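Local coordinates for Non-canonical purine NTP pyrophosphatase (Staphylococcus aureus, PDB 4BNQ), which probably hydrolyses non-canonical purine nucleoside triphosphates such as XTP, dITP and ITP to their monophosphates and diphosphate, clearing them from the nucleotide pool, at residues A[73-87]-A[97-109]. Residues are numbered along the deposited sequence; the frame is centred on the assembly and turned at random.
With PO4 (phosphate ion), chain D.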
loop_
_atom_site.group_PDB
_atom_site.type_symbol
_atom_site.label_atom_id
_atom_site.label_comp_id
_atom_site.label_asym_id
_atom_site.label_seq_id
_atom_site.Cartn_x
_atom_site.Cartn_y
_atom_site.Cartn_z
ATOM N N VAL A 73 0.326 -3.553 18.354
ATOM C CA VAL A 73 1.410 -2.769 18.952
ATOM C C VAL A 73 2.642 -3.630 19.229
ATOM O O VAL A 73 2.573 -4.570 20.019
ATOM C CB VAL A 73 0.973 -2.128 20.282
ATOM C CG1 VAL A 73 2.124 -1.306 20.875
ATOM C CG2 VAL A 73 -0.275 -1.276 20.081
ATOM N N PHE A 74 3.756 -3.303 18.591
ATOM C CA PHE A 74 4.983 -4.090 18.718
ATOM C C PHE A 74 5.280 -4.494 20.173
ATOM O O PHE A 74 5.295 -5.682 20.508
ATOM C CB PHE A 74 6.167 -3.321 18.104
ATOM C CG PHE A 74 7.450 -4.128 18.021
ATOM C CD1 PHE A 74 8.183 -4.436 19.169
ATOM C CD2 PHE A 74 7.931 -4.566 16.795
ATOM C CE1 PHE A 74 9.351 -5.180 19.095
ATOM C CE2 PHE A 74 9.103 -5.305 16.719
ATOM C CZ PHE A 74 9.811 -5.610 17.874
ATOM N N ALA A 75 5.472 -3.507 21.040
ATOM C CA ALA A 75 5.805 -3.777 22.442
ATOM C C ALA A 75 4.826 -4.703 23.173
ATOM O O ALA A 75 5.146 -5.206 24.242
ATOM C CB ALA A 75 5.984 -2.475 23.219
ATOM N N LEU A 76 3.640 -4.927 22.616
ATOM C CA LEU A 76 2.691 -5.829 23.257
ATOM C C LEU A 76 2.523 -7.087 22.431
ATOM O O LEU A 76 1.480 -7.735 22.504
ATOM C CB LEU A 76 1.339 -5.149 23.435
ATOM C CG LEU A 76 1.347 -3.753 24.061
ATOM C CD1 LEU A 76 -0.073 -3.230 24.175
ATOM C CD2 LEU A 76 2.014 -3.770 25.429
ATOM N N ASN A 77 3.564 -7.421 21.665
ATOM C CA ASN A 77 3.532 -8.481 20.643
ATOM C C ASN A 77 2.181 -8.663 19.913
ATOM O O ASN A 77 1.632 -9.768 19.842
ATOM C CB ASN A 77 4.120 -9.815 21.159
ATOM C CG ASN A 77 3.300 -10.434 22.276
ATOM O OD1 ASN A 77 2.476 -11.320 22.037
ATOM N ND2 ASN A 77 3.536 -9.986 23.507
ATOM N N GLY A 78 1.662 -7.563 19.363
ATOM C CA GLY A 78 0.503 -7.622 18.495
ATOM C C GLY A 78 -0.827 -7.315 19.153
ATOM O O GLY A 78 -1.864 -7.373 18.493
ATOM N N GLU A 79 -0.835 -7.001 20.440
ATOM C CA GLU A 79 -2.095 -6.553 21.035
ATOM C C GLU A 79 -2.368 -5.159 20.504
ATOM O O GLU A 79 -1.435 -4.438 20.164
ATOM C CB GLU A 79 -2.012 -6.469 22.557
ATOM C CG GLU A 79 -2.065 -7.773 23.319
ATOM C CD GLU A 79 -1.915 -7.534 24.821
ATOM O OE1 GLU A 79 -0.761 -7.504 25.331
ATOM O OE2 GLU A 79 -2.958 -7.337 25.483
ATOM N N PRO A 80 -3.643 -4.755 20.463
ATOM C CA PRO A 80 -4.871 -5.519 20.734
ATOM C C PRO A 80 -5.254 -6.533 19.643
ATOM O O PRO A 80 -6.079 -7.406 19.916
ATOM C CB PRO A 80 -5.952 -4.436 20.759
ATOM C CG PRO A 80 -5.248 -3.177 21.083
ATOM C CD PRO A 80 -3.885 -3.300 20.462
ATOM N N GLY A 81 -4.717 -6.392 18.434
ATOM C CA GLY A 81 -5.032 -7.297 17.338
ATOM C C GLY A 81 -6.524 -7.504 17.111
ATOM O O GLY A 81 -7.298 -6.549 17.152
ATOM N N ILE A 82 -6.948 -8.746 16.900
ATOM C CA ILE A 82 -8.363 -9.013 16.626
ATOM C C ILE A 82 -9.279 -8.568 17.765
ATOM O O ILE A 82 -10.483 -8.394 17.568
ATOM C CB ILE A 82 -8.627 -10.486 16.287
ATOM C CG1 ILE A 82 -8.192 -11.394 17.441
ATOM C CG2 ILE A 82 -7.904 -10.882 15.013
ATOM C CD1 ILE A 82 -8.555 -12.850 17.215
ATOM N N TYR A 83 -8.709 -8.370 18.950
ATOM C CA TYR A 83 -9.484 -7.838 20.063
ATOM C C TYR A 83 -9.537 -6.308 20.081
ATOM O O TYR A 83 -10.032 -5.723 21.054
ATOM C CB TYR A 83 -8.937 -8.361 21.399
ATOM C CG TYR A 83 -8.810 -9.859 21.444
ATOM C CD1 TYR A 83 -9.930 -10.668 21.610
ATOM C CD2 TYR A 83 -7.575 -10.470 21.310
ATOM C CE1 TYR A 83 -9.818 -12.052 21.645
ATOM C CE2 TYR A 83 -7.452 -11.849 21.340
ATOM C CZ TYR A 83 -8.576 -12.634 21.507
ATOM O OH TYR A 83 -8.451 -14.002 21.542
ATOM N N SER A 84 -9.049 -5.666 19.014
ATOM C CA SER A 84 -9.018 -4.204 18.947
ATOM C C SER A 84 -10.355 -3.528 19.296
ATOM O O SER A 84 -10.363 -2.563 20.066
ATOM C CB SER A 84 -8.517 -3.716 17.586
ATOM O OG SER A 84 -7.118 -3.927 17.441
ATOM N N ALA A 85 -11.470 -4.040 18.769
ATOM C CA ALA A 85 -12.782 -3.388 18.953
ATOM C C ALA A 85 -13.341 -3.468 20.377
ATOM O O ALA A 85 -14.066 -2.571 20.824
ATOM C CB ALA A 85 -13.809 -3.922 17.953
ATOM N N ARG A 86 -13.000 -4.541 21.085
ATOM C CA ARG A 86 -13.593 -4.811 22.389
ATOM C C ARG A 86 -12.492 -4.981 23.425
ATOM O O ARG A 86 -12.677 -5.642 24.442
ATOM C CB ARG A 86 -14.475 -6.067 22.314
ATOM C CG ARG A 86 -13.735 -7.263 21.725
ATOM C CD ARG A 86 -14.548 -8.557 21.721
ATOM N NE ARG A 86 -13.693 -9.691 21.356
ATOM C CZ ARG A 86 -13.501 -10.125 20.108
ATOM N NH1 ARG A 86 -14.122 -9.540 19.088
ATOM N NH2 ARG A 86 -12.694 -11.156 19.877
ATOM N N TYR A 87 -11.354 -4.356 23.153
ATOM C CA TYR A 87 -10.167 -4.459 23.992
ATOM C C TYR A 87 -10.450 -4.279 25.486
ATOM O O TYR A 87 -9.935 -5.022 26.324
ATOM C CB TYR A 87 -9.136 -3.425 23.518
ATOM C CG TYR A 87 -7.747 -3.620 24.076
ATOM C CD1 TYR A 87 -7.187 -4.889 24.171
ATOM C CD2 TYR A 87 -6.977 -2.534 24.475
ATOM C CE1 TYR A 87 -5.898 -5.072 24.670
ATOM C CE2 TYR A 87 -5.691 -2.710 24.979
ATOM C CZ TYR A 87 -5.159 -3.981 25.070
ATOM O OH TYR A 87 -3.887 -4.164 25.570
ATOM N N ASN A 97 -11.092 1.630 25.347
ATOM C CA ASN A 97 -10.042 0.905 24.651
ATOM C C ASN A 97 -8.747 1.705 24.594
ATOM O O ASN A 97 -7.665 1.156 24.787
ATOM C CB ASN A 97 -10.522 0.532 23.250
ATOM C CG ASN A 97 -11.669 -0.454 23.284
ATOM O OD1 ASN A 97 -11.882 -1.122 24.302
ATOM N ND2 ASN A 97 -12.408 -0.565 22.176
ATOM N N ILE A 98 -8.869 3.005 24.344
ATOM C CA ILE A 98 -7.696 3.869 24.254
ATOM C C ILE A 98 -7.011 3.960 25.611
ATOM O O ILE A 98 -5.788 3.847 25.702
ATOM C CB ILE A 98 -8.059 5.296 23.756
ATOM C CG1 ILE A 98 -8.478 5.252 22.286
ATOM C CG2 ILE A 98 -6.909 6.260 23.985
ATOM C CD1 ILE A 98 -9.080 6.575 21.764
ATOM N N GLU A 99 -7.803 4.155 26.666
ATOM C CA GLU A 99 -7.250 4.306 28.018
ATOM C C GLU A 99 -6.512 3.060 28.451
ATOM O O GLU A 99 -5.399 3.141 28.971
ATOM C CB GLU A 99 -8.335 4.685 29.028
ATOM C CG GLU A 99 -8.930 6.076 28.794
ATOM C CD GLU A 99 -7.864 7.160 28.668
ATOM O OE1 GLU A 99 -6.808 7.062 29.337
ATOM O OE2 GLU A 99 -8.071 8.130 27.902
ATOM N N LYS A 100 -7.109 1.903 28.189
ATOM C CA LYS A 100 -6.429 0.643 28.476
ATOM C C LYS A 100 -5.095 0.520 27.741
ATOM O O LYS A 100 -4.059 0.286 28.360
ATOM C CB LYS A 100 -7.303 -0.552 28.128
ATOM C CG LYS A 100 -6.626 -1.864 28.475
ATOM C CD LYS A 100 -7.547 -3.042 28.178
ATOM C CE LYS A 100 -6.852 -4.363 28.438
ATOM N NZ LYS A 100 -7.788 -5.481 28.179
ATOM N N LEU A 101 -5.124 0.688 26.424
ATOM C CA LEU A 101 -3.899 0.619 25.637
ATOM C C LEU A 101 -2.849 1.601 26.143
ATOM O O LEU A 101 -1.696 1.234 26.308
ATOM C CB LEU A 101 -4.194 0.867 24.165
ATOM C CG LEU A 101 -2.959 0.757 23.272
ATOM C CD1 LEU A 101 -2.255 -0.553 23.508
ATOM C CD2 LEU A 101 -3.399 0.831 21.837
ATOM N N LEU A 102 -3.245 2.843 26.408
ATOM C CA LEU A 102 -2.288 3.809 26.942
ATOM C C LEU A 102 -1.689 3.364 28.288
ATOM O O LEU A 102 -0.466 3.419 28.470
ATOM C CB LEU A 102 -2.908 5.205 27.039
ATOM C CG LEU A 102 -3.095 5.896 25.691
ATOM C CD1 LEU A 102 -3.774 7.248 25.857
ATOM C CD2 LEU A 102 -1.736 6.058 25.037
ATOM N N ASN A 103 -2.542 2.919 29.215
ATOM C CA ASN A 103 -2.085 2.456 30.529
ATOM C C ASN A 103 -1.072 1.340 30.404
ATOM O O ASN A 103 -0.029 1.362 31.060
ATOM C CB ASN A 103 -3.252 1.966 31.392
ATOM C CG ASN A 103 -4.085 3.103 31.949
ATOM O OD1 ASN A 103 -3.632 4.246 31.995
ATOM N ND2 ASN A 103 -5.307 2.792 32.391
ATOM N N LYS A 104 -1.378 0.375 29.542
ATOM C CA LYS A 104 -0.475 -0.747 29.313
ATOM C C LYS A 104 0.872 -0.353 28.709
ATOM O O LYS A 104 1.841 -1.083 28.849
ATOM C CB LYS A 104 -1.160 -1.823 28.473
ATOM C CG LYS A 104 -2.274 -2.543 29.207
ATOM C CD LYS A 104 -2.402 -3.993 28.732
ATOM C CE LYS A 104 -1.030 -4.628 28.521
ATOM N NZ LYS A 104 -1.085 -6.106 28.316
ATOM N N LEU A 105 0.937 0.803 28.051
ATOM C CA LEU A 105 2.205 1.291 27.507
ATOM C C LEU A 105 2.853 2.414 28.348
ATOM O O LEU A 105 3.735 3.140 27.867
ATOM C CB LEU A 105 2.017 1.726 26.046
ATOM C CG LEU A 105 1.910 0.589 25.023
ATOM C CD1 LEU A 105 0.973 0.998 23.903
ATOM C CD2 LEU A 105 3.273 0.176 24.439
ATOM N N GLY A 106 2.435 2.523 29.609
ATOM C CA GLY A 106 2.813 3.617 30.500
ATOM C C GLY A 106 4.182 4.272 30.366
ATOM O O GLY A 106 4.296 5.504 30.275
ATOM N N ASN A 107 5.234 3.464 30.362
ATOM C CA ASN A 107 6.568 4.036 30.222
ATOM C C ASN A 107 7.265 3.669 28.909
ATOM O O ASN A 107 8.162 4.392 28.474
ATOM C CB ASN A 107 7.435 3.683 31.437
ATOM C CG ASN A 107 6.823 4.168 32.744
ATOM O OD1 ASN A 107 6.832 5.376 33.039
ATOM N ND2 ASN A 107 6.279 3.232 33.533
ATOM N N THR A 108 6.834 2.564 28.290
ATOM C CA THR A 108 7.443 2.004 27.074
ATOM C C THR A 108 7.952 3.051 26.060
ATOM O O THR A 108 7.246 4.009 25.742
ATOM C CB THR A 108 6.456 1.055 26.371
ATOM O OG1 THR A 108 5.851 0.186 27.338
ATOM C CG2 THR A 108 7.163 0.230 25.314
ATOM N N THR A 109 9.182 2.879 25.571
ATOM C CA THR A 109 9.771 3.845 24.630
ATOM C C THR A 109 9.699 3.427 23.158
ATOM O O THR A 109 9.739 4.276 22.268
ATOM C CB THR A 109 11.243 4.182 24.967
ATOM O OG1 THR A 109 12.013 2.975 25.003
ATOM C CG2 THR A 109 11.341 4.902 26.305
HETATM P P PO4 D . 11.389 0.334 26.919
HETATM O O1 PO4 D . 11.048 0.008 25.470
HETATM O O2 PO4 D . 12.021 1.714 26.978
HETATM O O3 PO4 D . 12.361 -0.671 27.509
HETATM O O4 PO4 D . 10.121 0.297 27.749
#
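The ammonium end of Lys-100 meets Tyr-87 twice: NZ donates to the Tyr-87 backbone O at 2.9 Å and also lies 4.2 Å from the centroid of the Tyr-87 ring, a cation-pi contact. In this HAM1-family fold, helix 94-104 and the residues just after it pack over the turn joining strands 64-73 and 79-80 of the antiparallel sheet, edge strand 79-80 itself and the loop beyond it. The Lys-100 chain is fully extended, with CG anti to the backbone N (chi1 -178°), which lays its methylenes across the ring; CD forms a CH-pi contact over the face, shifted toward the rim. Pro-80, preceded by a cis peptide bond, puts CG over the centre of the opposite face, so the ring is sandwiched. At the ring edge, Tyr-87 OH gives a weak bond to Glu-79 OE2, while CD of Lys-104 packs against the same hydroxyl at 3.5 Å. Lys-104 is bent along its chain, and its NZ makes a long, weak salt bridge to Glu-79 OE1.

About one turn before Lys-100 in the helix, Asn-97 ties it to the loop just after the 3-10 segment 82-83. Its ND2 donates to Ala-85 O at 2.9 Å, approaching from above the carbonyl plane, and OD1 accepts from Ala-88 N. The Asn-97 side chain also touches Tyr-151, a predicted substrate-binding residue whose hydroxyl bonds to Ser-84 O, so this end of the contact probably borders the nucleotide pocket.

Beside the charged groups runs an apolar row. Leu-101 reaches Val-73 and Leu-76, with its CD1 3.5 Å from Leu-76 CD1. Just past the helix, Leu-105 CD1 and Val-73 CG1 meet tip to tip at 4.0 Å. Farther on, the CB of Ala-75 sits 3.6 Å from Thr-108 CG2.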